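Local structure of tripartite terminase subunit 3 (Human herpesvirus 5, 3N4P) at residues Thr62-Leu67 with Tyr266-Ile271; Asp68-Thr73 with Ser78-Ala83; Tyr95-Phe100 with Asp255-Ala260; Ser108-Ile113 with Gln144-Arg149; Leu167-Pro172 with Pro180-Gly185. The protein forms part of the motor that packages viral DNA into capsids, this chain being its C-terminal nuclease domain, which probably cuts DNA with the help of bound metal. All blocks are in the same frame, centred on the assembly; numbering follows the deposited sequence.

Contact 1: residues Thr62-Leu67 with Tyr266-Ile271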
# COMPACT_ATOMS: atom_id res chain seq x y z
N THR B 62 13.83 7.98 -13.61
CA THR B 62 13.43 9.27 -14.03
C THR B 62 12.18 9.76 -13.35
O THR B 62 11.16 9.11 -13.41
CB THR B 62 13.26 9.31 -15.55
OG1 THR B 62 14.52 9.08 -16.15
CG2 THR B 62 12.81 10.70 -15.99
N LEU B 63 12.24 10.95 -12.74
CA LEU B 63 11.03 11.62 -12.20
C LEU B 63 10.34 12.44 -13.30
O LEU B 63 10.91 13.37 -13.81
CB LEU B 63 11.47 12.61 -11.10
CG LEU B 63 10.75 12.74 -9.79
CD1 LEU B 63 10.83 14.16 -9.07
CD2 LEU B 63 9.31 12.09 -9.76
N TYR B 64 9.12 12.13 -13.67
CA TYR B 64 8.35 12.94 -14.62
C TYR B 64 7.48 13.90 -13.81
O TYR B 64 6.73 13.47 -12.91
CB TYR B 64 7.45 12.01 -15.50
CG TYR B 64 8.30 11.15 -16.39
CD1 TYR B 64 8.85 9.96 -15.92
CD2 TYR B 64 8.70 11.61 -17.67
CE1 TYR B 64 9.71 9.15 -16.76
CE2 TYR B 64 9.57 10.82 -18.54
CZ TYR B 64 10.09 9.60 -18.05
OH TYR B 64 10.97 8.84 -18.82
N VAL B 65 7.53 15.19 -14.11
CA VAL B 65 6.56 16.08 -13.47
C VAL B 65 5.76 16.97 -14.45
O VAL B 65 6.26 17.37 -15.47
CB VAL B 65 7.21 17.03 -12.31
CG1 VAL B 65 8.64 16.68 -11.86
CG2 VAL B 65 6.97 18.44 -12.58
N TYR B 66 4.57 17.39 -14.06
CA TYR B 66 3.80 18.28 -14.91
C TYR B 66 3.17 19.31 -14.04
O TYR B 66 2.64 18.97 -12.99
CB TYR B 66 2.63 17.47 -15.47
CG TYR B 66 1.66 18.22 -16.30
CD1 TYR B 66 1.88 18.39 -17.67
CD2 TYR B 66 0.47 18.71 -15.75
CE1 TYR B 66 0.93 19.05 -18.49
CE2 TYR B 66 -0.47 19.39 -16.55
CZ TYR B 66 -0.23 19.55 -17.91
OH TYR B 66 -1.15 20.19 -18.70
N LEU B 67 3.09 20.54 -14.54
CA LEU B 67 2.28 21.53 -13.87
C LEU B 67 1.62 22.44 -14.86
O LEU B 67 2.11 22.64 -15.97
CB LEU B 67 3.11 22.37 -12.87
CG LEU B 67 4.23 23.22 -13.46
CD1 LEU B 67 4.55 24.55 -12.63
CD2 LEU B 67 5.47 22.36 -13.53
N TYR B 266 0.96 10.10 -18.57
CA TYR B 266 0.99 10.10 -20.01
C TYR B 266 2.36 10.44 -20.65
O TYR B 266 2.79 9.76 -21.61
CB TYR B 266 -0.04 11.11 -20.48
CG TYR B 266 -0.27 11.16 -21.96
CD1 TYR B 266 -0.86 10.07 -22.63
CD2 TYR B 266 0.07 12.30 -22.70
CE1 TYR B 266 -1.10 10.08 -23.98
CE2 TYR B 266 -0.18 12.34 -24.09
CZ TYR B 266 -0.76 11.21 -24.71
OH TYR B 266 -1.02 11.20 -26.06
N LEU B 267 3.05 11.48 -20.16
CA LEU B 267 4.29 11.81 -20.83
C LEU B 267 5.41 10.87 -20.40
O LEU B 267 6.49 10.96 -20.93
CB LEU B 267 4.71 13.25 -20.64
CG LEU B 267 4.15 14.55 -21.22
CD1 LEU B 267 3.24 14.46 -22.46
CD2 LEU B 267 3.53 15.36 -20.15
N CYS B 268 5.16 9.99 -19.44
CA CYS B 268 6.05 8.81 -19.22
C CYS B 268 6.47 7.99 -20.47
O CYS B 268 7.63 7.58 -20.56
CB CYS B 268 5.50 7.84 -18.16
SG CYS B 268 6.19 7.95 -16.44
N ASP B 269 5.58 7.73 -21.45
CA ASP B 269 6.00 6.84 -22.56
C ASP B 269 7.08 7.42 -23.50
O ASP B 269 7.26 8.60 -23.59
CB ASP B 269 4.85 6.32 -23.40
CG ASP B 269 5.26 5.07 -24.20
OD1 ASP B 269 5.41 4.00 -23.56
OD2 ASP B 269 5.49 5.15 -25.45
N ASP B 270 7.76 6.53 -24.23
CA ASP B 270 8.90 6.89 -25.12
C ASP B 270 8.52 7.66 -26.38
O ASP B 270 9.36 8.32 -27.00
CB ASP B 270 9.68 5.64 -25.53
CG ASP B 270 9.90 4.68 -24.38
OD1 ASP B 270 9.43 4.95 -23.24
OD2 ASP B 270 10.54 3.63 -24.64
N ILE B 271 7.24 7.54 -26.74
CA ILE B 271 6.59 8.41 -27.71
C ILE B 271 6.87 9.92 -27.53
O ILE B 271 6.80 10.69 -28.50
CB ILE B 271 5.06 8.10 -27.71
CG1 ILE B 271 4.76 7.07 -28.80
CG2 ILE B 271 4.22 9.35 -27.91
CD1 ILE B 271 3.44 6.26 -28.56
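Tyr64 and Cys268 meet in a sulfur-aromatic and CH-pi contact that joins strand 62-67 of the central sheet to the end of helix 256-267 and the turn after it. The Tyr64 ring lies under the Cys268 backbone: Cys268 CA stands 4.0 Å from the ring centroid and only 8° off the ring normal, over the middle of the face. Cys268 SG reaches the same ring more obliquely, 35° off the normal, and comes nearest at Tyr64 CD1, 3.4 Å away. Tyr64 CG stands anti to its own carbonyl carbon (chi1 -67°), which tilts the ring back toward Thr62, so that Thr62 CG2 packs on the face opposite Cys268, toward the rim and 3.5 Å above the plane. The ring is therefore held between a strand neighbour and the turn.

Strand 62-67 pairs with strand 80-88 on one edge and strand 133-138 on the other, in the mixed sheet of an RNase H-like nuclease fold, and helix 256-267 packs against one face of that sheet. Two residues along the strand, Tyr66 also points toward the helix, but its contact here is lighter: Tyr66 CD1 lies 4.2 Å from Leu267 CD2. Its ring rests further on Ala260, Met263 and Ala264 of the same helix and touches Glu139, a ligand of the magnesium ion. Asp269 OD2 accepts from Ile271 N at 3.2 Å, forming an Asx turn just after Cys268.

Contact 2: residues Asp68-Thr73 with Ser78-Ala83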
# COMPACT_ATOMS: atom_id res chain seq x y z
N ASP B 68 0.51 23.01 -14.43
CA ASP B 68 -0.26 23.95 -15.25
C ASP B 68 -0.40 25.25 -14.51
O ASP B 68 -1.38 25.44 -13.79
CB ASP B 68 -1.67 23.38 -15.54
CG ASP B 68 -2.57 24.38 -16.30
OD1 ASP B 68 -2.12 25.50 -16.66
OD2 ASP B 68 -3.73 24.03 -16.54
N PRO B 69 0.57 26.17 -14.68
CA PRO B 69 0.48 27.36 -13.84
C PRO B 69 -0.79 28.13 -14.17
O PRO B 69 -1.14 28.30 -15.35
CB PRO B 69 1.74 28.18 -14.21
CG PRO B 69 2.25 27.60 -15.49
CD PRO B 69 1.74 26.17 -15.58
N ALA B 70 -1.47 28.60 -13.12
CA ALA B 70 -2.79 29.18 -13.23
C ALA B 70 -2.77 30.70 -13.15
O ALA B 70 -2.26 31.25 -12.17
CB ALA B 70 -3.68 28.64 -12.14
N PHE B 71 -3.36 31.37 -14.13
CA PHE B 71 -3.53 32.82 -14.02
C PHE B 71 -4.97 33.29 -14.20
O PHE B 71 -5.46 34.12 -13.42
CB PHE B 71 -2.53 33.58 -14.92
CG PHE B 71 -1.09 33.18 -14.67
CD1 PHE B 71 -0.36 32.47 -15.63
CD2 PHE B 71 -0.49 33.44 -13.43
CE1 PHE B 71 0.97 32.08 -15.37
CE2 PHE B 71 0.82 33.04 -13.17
CZ PHE B 71 1.55 32.36 -14.14
N THR B 72 -5.65 32.73 -15.21
CA THR B 72 -6.82 33.36 -15.86
C THR B 72 -6.78 34.90 -15.80
O THR B 72 -5.67 35.47 -15.80
CB THR B 72 -8.22 32.69 -15.49
OG1 THR B 72 -9.27 33.37 -16.19
CG2 THR B 72 -8.49 32.67 -13.97
N THR B 73 -7.93 35.58 -15.74
CA THR B 73 -7.92 37.06 -15.72
C THR B 73 -7.49 37.64 -14.34
O THR B 73 -6.29 37.69 -14.00
CB THR B 73 -9.29 37.71 -16.21
OG1 THR B 73 -10.04 36.79 -17.02
CG2 THR B 73 -9.04 39.02 -16.99
N SER B 78 -9.31 29.00 -9.11
CA SER B 78 -8.61 27.85 -8.52
C SER B 78 -7.09 28.05 -8.35
O SER B 78 -6.58 29.17 -8.40
CB SER B 78 -8.94 26.54 -9.29
OG SER B 78 -9.22 26.76 -10.68
N GLY B 79 -6.37 26.96 -8.14
CA GLY B 79 -4.93 27.02 -8.01
C GLY B 79 -4.22 26.33 -9.17
O GLY B 79 -4.75 26.27 -10.28
N THR B 80 -3.05 25.77 -8.87
CA THR B 80 -2.10 25.22 -9.84
C THR B 80 -1.78 23.77 -9.45
O THR B 80 -1.26 23.56 -8.39
CB THR B 80 -0.77 26.09 -9.76
OG1 THR B 80 -1.00 27.45 -10.21
CG2 THR B 80 0.41 25.44 -10.53
N GLY B 81 -2.07 22.79 -10.30
CA GLY B 81 -1.77 21.36 -10.05
C GLY B 81 -0.34 21.00 -10.44
O GLY B 81 0.11 21.42 -11.46
N VAL B 82 0.38 20.30 -9.57
CA VAL B 82 1.72 19.73 -9.78
C VAL B 82 1.65 18.22 -9.39
O VAL B 82 1.05 17.86 -8.38
CB VAL B 82 2.81 20.40 -8.90
CG1 VAL B 82 4.22 20.13 -9.44
CG2 VAL B 82 2.57 21.90 -8.79
N ALA B 83 2.24 17.36 -10.21
CA ALA B 83 2.37 15.95 -9.93
C ALA B 83 3.73 15.46 -10.37
O ALA B 83 4.30 15.87 -11.40
CB ALA B 83 1.27 15.14 -10.65
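Two hydrogen bonds tie the loop after strand 62-67 to the start of strand 80-88, and only one of them uses a side chain. Ala70 N donates to Thr80 OG1 over 3.2 Å, with an angle of 146° at the hydrogen. The other, from Asp68 N to Gly81 O, is weak at 3.4 Å and follows the antiparallel pairing of Tyr66 with Ala83.

The remaining contacts are van der Waals and centre on Thr80. With chi1 at -66° its two branches are split between tasks: OG1 takes the amide of Ala70, while CG2, anti to the backbone N, packs 3.8 Å from Pro69 CA and 3.7 Å from Asp68 O. Ala70 CB points toward the strand and sits alongside Thr80 OG1 at 3.5 Å.

The side chain of Asp68, whose backbone N is the one bonded to Gly81 O, carries a metal-binding carboxylate. It belongs to the magnesium site together with Glu139, and is predicted to be catalytic. On the far side of strand 80-88 runs strand 91-100, bonded to Thr80 through Phe100 and to Val82 through Glu98; Ile113 of helix 109-127 rests on Thr80, and Ile150 of helix 144-161 on Pro69.

Contact 3: residues Tyr95-Phe100 with Asp255-Ala260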
# COMPACT_ATOMS: atom_id res chain seq x y z
N TYR B 95 4.80 10.22 -6.64
CA TYR B 95 5.72 10.63 -5.61
C TYR B 95 5.36 11.95 -4.91
O TYR B 95 5.80 12.22 -3.78
CB TYR B 95 7.14 10.78 -6.22
CG TYR B 95 7.81 9.41 -6.60
CD1 TYR B 95 8.07 8.45 -5.63
CD2 TYR B 95 8.11 9.10 -7.93
CE1 TYR B 95 8.67 7.24 -5.95
CE2 TYR B 95 8.74 7.89 -8.30
CZ TYR B 95 9.02 6.98 -7.30
OH TYR B 95 9.62 5.79 -7.61
N GLY B 96 4.63 12.81 -5.62
CA GLY B 96 4.39 14.16 -5.14
C GLY B 96 3.16 14.75 -5.76
O GLY B 96 2.80 14.40 -6.91
N LEU B 97 2.46 15.57 -4.96
CA LEU B 97 1.27 16.31 -5.41
C LEU B 97 1.30 17.68 -4.78
O LEU B 97 1.69 17.83 -3.61
CB LEU B 97 -0.07 15.63 -5.04
CG LEU B 97 -0.35 14.22 -5.56
CD1 LEU B 97 -1.45 13.47 -4.72
CD2 LEU B 97 -0.67 14.16 -7.10
N GLU B 98 1.00 18.70 -5.56
CA GLU B 98 0.75 20.01 -5.00
C GLU B 98 -0.45 20.59 -5.66
O GLU B 98 -0.66 20.40 -6.86
CB GLU B 98 1.93 20.95 -5.17
CG GLU B 98 3.28 20.48 -4.54
CD GLU B 98 3.29 20.34 -2.99
OE1 GLU B 98 2.31 20.65 -2.28
OE2 GLU B 98 4.34 19.89 -2.48
N HIS B 99 -1.20 21.38 -4.90
CA HIS B 99 -2.27 22.17 -5.44
C HIS B 99 -2.05 23.51 -4.78
O HIS B 99 -2.40 23.73 -3.62
CB HIS B 99 -3.63 21.60 -5.09
CG HIS B 99 -4.76 22.22 -5.86
ND1 HIS B 99 -6.05 21.75 -5.80
CD2 HIS B 99 -4.80 23.30 -6.69
CE1 HIS B 99 -6.83 22.51 -6.54
NE2 HIS B 99 -6.10 23.45 -7.10
N PHE B 100 -1.49 24.43 -5.53
CA PHE B 100 -1.03 25.67 -4.92
C PHE B 100 -1.91 26.89 -5.22
O PHE B 100 -2.30 27.10 -6.35
CB PHE B 100 0.41 25.91 -5.35
CG PHE B 100 0.90 27.34 -5.08
CD1 PHE B 100 1.57 27.63 -3.92
CD2 PHE B 100 0.69 28.35 -6.00
CE1 PHE B 100 2.04 28.96 -3.65
CE2 PHE B 100 1.13 29.66 -5.74
CZ PHE B 100 1.82 29.96 -4.58
N ASP B 255 -10.70 20.27 -11.05
CA ASP B 255 -10.09 19.09 -11.65
C ASP B 255 -8.58 19.26 -11.88
O ASP B 255 -7.94 18.47 -12.59
CB ASP B 255 -10.84 18.68 -12.94
CG ASP B 255 -10.47 19.54 -14.15
OD1 ASP B 255 -10.59 20.79 -14.11
OD2 ASP B 255 -10.08 18.94 -15.19
N ASP B 256 -8.00 20.25 -11.23
CA ASP B 256 -6.64 20.62 -11.55
C ASP B 256 -5.58 19.63 -11.12
O ASP B 256 -4.63 19.43 -11.83
CB ASP B 256 -6.33 22.03 -11.01
CG ASP B 256 -7.35 23.07 -11.46
OD1 ASP B 256 -6.95 24.03 -12.14
OD2 ASP B 256 -8.57 22.89 -11.17
N LEU B 257 -5.67 19.05 -9.94
CA LEU B 257 -4.64 18.10 -9.53
C LEU B 257 -4.74 16.78 -10.37
O LEU B 257 -3.74 16.17 -10.74
CB LEU B 257 -4.80 17.75 -8.04
CG LEU B 257 -3.67 17.30 -7.12
CD1 LEU B 257 -4.04 16.25 -6.07
CD2 LEU B 257 -2.26 17.08 -7.70
N ILE B 258 -5.95 16.29 -10.57
CA ILE B 258 -6.09 15.06 -11.31
C ILE B 258 -5.52 15.13 -12.75
O ILE B 258 -4.82 14.22 -13.16
CB ILE B 258 -7.52 14.43 -11.20
CG1 ILE B 258 -7.62 13.06 -11.89
CG2 ILE B 258 -8.57 15.30 -11.88
CD1 ILE B 258 -6.78 11.93 -11.26
N ILE B 259 -5.81 16.18 -13.50
CA ILE B 259 -5.24 16.35 -14.84
C ILE B 259 -3.72 16.32 -14.74
O ILE B 259 -3.04 15.75 -15.61
CB ILE B 259 -5.58 17.72 -15.44
CG1 ILE B 259 -7.08 17.87 -15.74
CG2 ILE B 259 -4.81 17.97 -16.81
CD1 ILE B 259 -7.34 19.38 -16.13
N ALA B 260 -3.16 16.98 -13.70
CA ALA B 260 -1.72 16.95 -13.60
C ALA B 260 -1.18 15.54 -13.45
O ALA B 260 -0.15 15.21 -14.02
CB ALA B 260 -1.23 17.83 -12.52
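Leu97, on strand 91-100, and Leu257, in the first turn of helix 256-267, interlock through their methyl groups. Followed outward, the Leu97 side chain meets Leu257 at every carbon. Its CB, which points toward the helix, lies 3.7 Å from Leu257 CD2, and its CG is 4.1 Å from that same methyl. At the fork, Leu97 CD1 turns to Leu257 CD1 at 4.0 Å, whereas Leu97 CD2 presses on Leu257 CD2 at 3.4 Å, closer than usual for two methyl carbons. The two side chains cross at about a right angle, and the methyls of Leu257 reach Leu97 from CB to both of its tips. Leu257 CG is anti to its backbone N (chi1 -153°), which carries the methyls down onto the strand; Leu257 CD2 also reaches Glu98 O at 3.8 Å. Ile215 borders both leucines, while Pro221 touches Leu97 and Tyr224 and Leu225 touch Leu257, extending this apolar layer into helix 221-229.

Further along the same strand face, His99 approaches Asp256 without bonding to it: His99 NE2 is 4.2 Å from Asp256 CB, and the ring and carboxylate planes are 19° apart. The other ring nitrogen, His99 ND1, is hydrogen-bonded to Tyr224 OH, which probably limits the rotation of the ring. The short segments run at 144° to one another, their axes approaching to 8.8 Å. This is a helix packed on a central sheet, as in RNase H-like nucleases, and it places the Asp256 side chain, predicted to be catalytic, about 7 Å from the magnesium ion bound at Asp68 and Glu139.

Contact 4: residues Ser108-Ile113 with Gln144-Arg149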
# COMPACT_ATOMS: atom_id res chain seq x y z
N SER B 108 5.36 37.60 -6.56
CA SER B 108 5.47 37.17 -7.94
C SER B 108 4.80 35.85 -7.98
O SER B 108 5.23 34.90 -7.30
CB SER B 108 6.91 37.02 -8.40
OG SER B 108 6.96 36.75 -9.79
N SER B 109 3.73 35.78 -8.75
CA SER B 109 2.97 34.59 -8.84
C SER B 109 3.89 33.52 -9.40
O SER B 109 3.82 32.37 -9.01
CB SER B 109 1.79 34.79 -9.77
OG SER B 109 1.00 35.85 -9.29
N GLU B 110 4.77 33.94 -10.31
CA GLU B 110 5.61 33.04 -11.06
C GLU B 110 6.69 32.43 -10.18
O GLU B 110 6.98 31.21 -10.29
CB GLU B 110 6.20 33.77 -12.26
CG GLU B 110 5.10 34.22 -13.21
CD GLU B 110 5.53 35.18 -14.30
OE1 GLU B 110 5.10 36.35 -14.24
OE2 GLU B 110 6.28 34.76 -15.22
N VAL B 111 7.23 33.24 -9.28
CA VAL B 111 8.17 32.73 -8.28
C VAL B 111 7.50 31.81 -7.24
O VAL B 111 7.97 30.72 -6.98
CB VAL B 111 8.93 33.87 -7.62
CG1 VAL B 111 9.70 33.38 -6.38
CG2 VAL B 111 9.85 34.55 -8.67
N ALA B 112 6.38 32.22 -6.66
CA ALA B 112 5.65 31.35 -5.77
C ALA B 112 5.37 30.03 -6.46
O ALA B 112 5.63 28.98 -5.89
CB ALA B 112 4.37 31.99 -5.32
N ILE B 113 4.88 30.08 -7.69
CA ILE B 113 4.56 28.81 -8.38
C ILE B 113 5.75 27.89 -8.59
O ILE B 113 5.66 26.67 -8.35
CB ILE B 113 3.79 29.03 -9.70
CG1 ILE B 113 2.36 29.44 -9.34
CG2 ILE B 113 3.73 27.72 -10.50
CD1 ILE B 113 1.66 30.32 -10.30
N GLN B 144 2.20 31.56 -22.61
CA GLN B 144 3.41 30.77 -22.84
C GLN B 144 4.68 31.47 -22.43
O GLN B 144 5.70 30.82 -22.19
CB GLN B 144 3.52 30.40 -24.31
CG GLN B 144 3.00 31.47 -25.21
CD GLN B 144 2.74 30.96 -26.61
OE1 GLN B 144 3.11 31.62 -27.59
NE2 GLN B 144 2.12 29.79 -26.72
N ALA B 145 4.62 32.80 -22.37
CA ALA B 145 5.76 33.58 -21.94
C ALA B 145 5.99 33.26 -20.46
O ALA B 145 7.09 32.84 -20.08
CB ALA B 145 5.53 35.08 -22.19
N ALA B 146 4.93 33.39 -19.65
CA ALA B 146 4.98 33.03 -18.23
C ALA B 146 5.42 31.58 -17.94
O ALA B 146 6.09 31.33 -16.94
CB ALA B 146 3.65 33.32 -17.56
N ALA B 147 5.10 30.66 -18.83
CA ALA B 147 5.49 29.25 -18.64
C ALA B 147 6.97 29.11 -18.93
O ALA B 147 7.65 28.31 -18.28
CB ALA B 147 4.67 28.32 -19.52
N VAL B 148 7.46 29.87 -19.91
CA VAL B 148 8.91 29.98 -20.16
C VAL B 148 9.62 30.36 -18.88
O VAL B 148 10.52 29.65 -18.45
CB VAL B 148 9.30 31.02 -21.23
CG1 VAL B 148 10.74 30.75 -21.72
CG2 VAL B 148 8.36 30.97 -22.39
N ARG B 149 9.20 31.48 -18.29
CA ARG B 149 9.90 32.01 -17.14
C ARG B 149 9.83 31.10 -15.96
O ARG B 149 10.79 30.97 -15.21
CB ARG B 149 9.40 33.41 -16.75
CG ARG B 149 9.90 34.52 -17.63
CD ARG B 149 9.46 35.93 -17.10
NE ARG B 149 8.00 36.00 -17.10
CZ ARG B 149 7.24 36.35 -18.14
NH1 ARG B 149 7.78 36.75 -19.31
NH2 ARG B 149 5.92 36.35 -18.01
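Glu110 and Arg149 form a salt bridge between the first turn of helix 109-127 and the early part of helix 144-161. One carboxylate oxygen does the gripping. Glu110 OE2 accepts from Arg149 NE at 2.8 Å, with 153° at the hydrogen, through its syn lone pair, and the oxygen lies close to the guanidinium plane. A second, weak bond reaches the same oxygen from Arg149 NH2 at 3.2 Å. The bridge is thus bifurcated at OE2 instead of pairing two oxygens with two nitrogens, and the carboxylate is turned 64° out of the guanidinium plane.

Under this oxygen lies the surface of the second helix. Glu110 OE2 is 3.7 Å from Ala146 CA and 3.8 Å from Ala146 CB, so the carboxylate comes down close to the helix backbone beside the small alanine. The aliphatic part of the arginine also borders it, with Arg149 CB 3.7 Å from Glu110 OE2.

Both helices pack on the same side of the nuclease domain's central sheet, and the bridge joins them near their N-terminal ends, one turn of helix 144-161 separating Ala146 from Arg149. The two side chains reach each other differently. Glu110 is extended beyond CG, spanning the gap, whereas Arg149 bends at chi3 (-62°) and folds back along its own helix, where Ala145 O lies 4.0 Å above the centre of one guanidinium face. Further out, Ile150 touches Glu110, Leu153 touches Val111, and Phe71 from the loop after strand 62-67 packs against both Ser109 and Ala146.

Contact 5: residues Leu167-Pro172 with Pro180-Gly185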
# COMPACT_ATOMS: atom_id res chain seq x y z
N LEU B 167 15.59 18.19 -17.72
CA LEU B 167 15.15 18.28 -19.13
C LEU B 167 13.75 18.82 -19.09
O LEU B 167 13.03 18.54 -18.16
CB LEU B 167 15.08 16.90 -19.78
CG LEU B 167 16.38 16.22 -20.21
CD1 LEU B 167 17.10 15.50 -19.08
CD2 LEU B 167 16.09 15.27 -21.32
N PHE B 168 13.37 19.60 -20.07
CA PHE B 168 12.06 20.21 -20.09
C PHE B 168 11.42 19.80 -21.40
O PHE B 168 12.10 19.49 -22.37
CB PHE B 168 12.12 21.72 -19.96
CG PHE B 168 12.24 22.20 -18.56
CD1 PHE B 168 13.48 22.32 -17.96
CD2 PHE B 168 11.12 22.51 -17.81
CE1 PHE B 168 13.62 22.78 -16.64
CE2 PHE B 168 11.24 22.97 -16.47
CZ PHE B 168 12.49 23.09 -15.89
N TYR B 169 10.10 19.73 -21.41
CA TYR B 169 9.40 19.30 -22.63
C TYR B 169 9.55 20.53 -23.50
O TYR B 169 9.24 21.63 -23.02
CB TYR B 169 7.93 19.10 -22.34
CG TYR B 169 7.18 18.48 -23.48
CD1 TYR B 169 6.84 17.12 -23.45
CD2 TYR B 169 6.79 19.24 -24.59
CE1 TYR B 169 6.14 16.53 -24.51
CE2 TYR B 169 6.09 18.63 -25.67
CZ TYR B 169 5.78 17.30 -25.62
OH TYR B 169 5.09 16.71 -26.66
N HIS B 170 10.05 20.39 -24.72
CA HIS B 170 10.22 21.56 -25.64
C HIS B 170 9.30 21.44 -26.82
O HIS B 170 9.09 20.34 -27.36
CB HIS B 170 11.65 21.71 -26.12
CG HIS B 170 12.53 22.40 -25.13
ND1 HIS B 170 13.12 23.62 -25.37
CD2 HIS B 170 12.92 22.03 -23.89
CE1 HIS B 170 13.83 23.98 -24.32
NE2 HIS B 170 13.73 23.03 -23.41
N THR B 171 8.74 22.57 -27.22
CA THR B 171 7.89 22.59 -28.41
C THR B 171 8.30 23.77 -29.30
O THR B 171 8.67 24.83 -28.81
CB THR B 171 6.38 22.67 -28.06
OG1 THR B 171 6.02 24.02 -27.77
CG2 THR B 171 6.08 21.88 -26.86
N PRO B 172 8.23 23.58 -30.62
CA PRO B 172 8.53 24.67 -31.55
C PRO B 172 7.56 25.85 -31.39
O PRO B 172 6.40 25.65 -31.05
CB PRO B 172 8.35 24.00 -32.92
CG PRO B 172 7.42 22.85 -32.66
CD PRO B 172 7.80 22.35 -31.31
N PRO B 180 10.68 26.03 -23.73
CA PRO B 180 10.43 25.07 -22.63
C PRO B 180 9.00 25.04 -22.15
O PRO B 180 8.76 25.20 -20.96
CB PRO B 180 11.30 25.61 -21.49
CG PRO B 180 11.40 27.10 -21.77
CD PRO B 180 11.41 27.23 -23.27
N PHE B 181 8.05 24.83 -23.07
CA PHE B 181 6.66 24.64 -22.70
C PHE B 181 6.01 23.47 -23.41
O PHE B 181 6.61 22.87 -24.30
CB PHE B 181 5.82 25.94 -22.65
CG PHE B 181 5.45 26.53 -24.01
CD1 PHE B 181 6.25 27.50 -24.59
CD2 PHE B 181 4.27 26.16 -24.65
CE1 PHE B 181 5.91 28.09 -25.82
CE2 PHE B 181 3.92 26.73 -25.88
CZ PHE B 181 4.74 27.69 -26.48
N TYR B 182 4.86 23.06 -22.86
CA TYR B 182 4.03 21.99 -23.40
C TYR B 182 2.66 22.57 -23.64
O TYR B 182 2.17 23.41 -22.87
CB TYR B 182 3.95 20.80 -22.43
CG TYR B 182 2.88 19.76 -22.81
CD1 TYR B 182 1.63 19.78 -22.19
CD2 TYR B 182 3.10 18.83 -23.81
CE1 TYR B 182 0.62 18.87 -22.56
CE2 TYR B 182 2.09 17.93 -24.19
CZ TYR B 182 0.88 17.95 -23.55
OH TYR B 182 -0.06 17.09 -23.91
N LEU B 183 2.05 22.12 -24.72
CA LEU B 183 0.75 22.58 -25.15
C LEU B 183 -0.26 21.44 -25.11
O LEU B 183 -0.03 20.37 -25.69
CB LEU B 183 0.87 23.11 -26.58
CG LEU B 183 0.77 24.63 -26.74
CD1 LEU B 183 1.47 25.11 -28.04
CD2 LEU B 183 -0.71 25.06 -26.71
N MET B 184 -1.36 21.65 -24.40
CA MET B 184 -2.43 20.68 -24.38
C MET B 184 -3.15 20.86 -25.68
O MET B 184 -3.23 21.98 -26.20
CB MET B 184 -3.36 20.93 -23.23
CG MET B 184 -4.20 19.73 -22.91
SD MET B 184 -3.87 19.38 -21.18
CE MET B 184 -5.28 20.17 -20.38
N GLY B 185 -3.63 19.76 -26.23
CA GLY B 185 -4.30 19.82 -27.50
C GLY B 185 -4.98 18.49 -27.58
O GLY B 185 -5.59 18.03 -26.59
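Tyr169 and Tyr182 make a T-shaped pair: the edge of the Tyr182 ring points at the face of Tyr169, with planes at 82° and centroids 4.9 Å apart. Tyr182 CD2 is the atom that enters, standing over the centre of the Tyr169 ring and 3.5 Å from Tyr169 CE2. With CG anti to the backbone N (chi1 -172°), the Tyr169 ring leans toward the Thr171 end of its strand, and Tyr182 CB packs alongside Tyr169 CD2 at 3.9 Å. The phenol OH of Tyr182 is hydrogen-bonded to Asp187 OD2, and Leu267 of helix 256-267 touches both tyrosines.

A second ring is met from above by a proline. Pro180 CA lies 3.9 Å from the centroid of the His170 ring, 7° off its normal, a CH-pi contact that lays the start of the loop over the imidazole face.

Thr171 and Phe181 cross at about a right angle, with Thr171 OG1 over one face of the phenyl ring, toward its rim and 3.9 Å from Phe181 CE2. This hydroxyl is buried and has no polar partner in the model.

The loop 180-185 thus crosses strand 165-172 and leads into helix 187-200. Its last residue begins the region 185-205 required for interaction with UL56, and the side chain of Tyr182 lies about 4 Å from that of Glu139 of the magnesium site, so this aromatic cluster borders the nuclease centre.

Contacts 2, 3 and 5 are largely buried, whereas contact 1 is partly buried and contact 4 lies toward the surface, about 17 Å between its centre and that of the chain. Contacts 1 and 3 share helix 256-267, gripped near its two ends by different strands of one sheet; contact 2 lies between them in that sheet, its strand 80-88 paired with 62-67 and 91-100. Phe71 joins contact 2 to contact 4, and Pro180 and Phe181 join contact 4 to contact 5. Chemistry follows place: methyl packing in contact 3, aromatic contacts in 1 and 5, hydrogen bonds beside the metal in 2, and a salt bridge in 4.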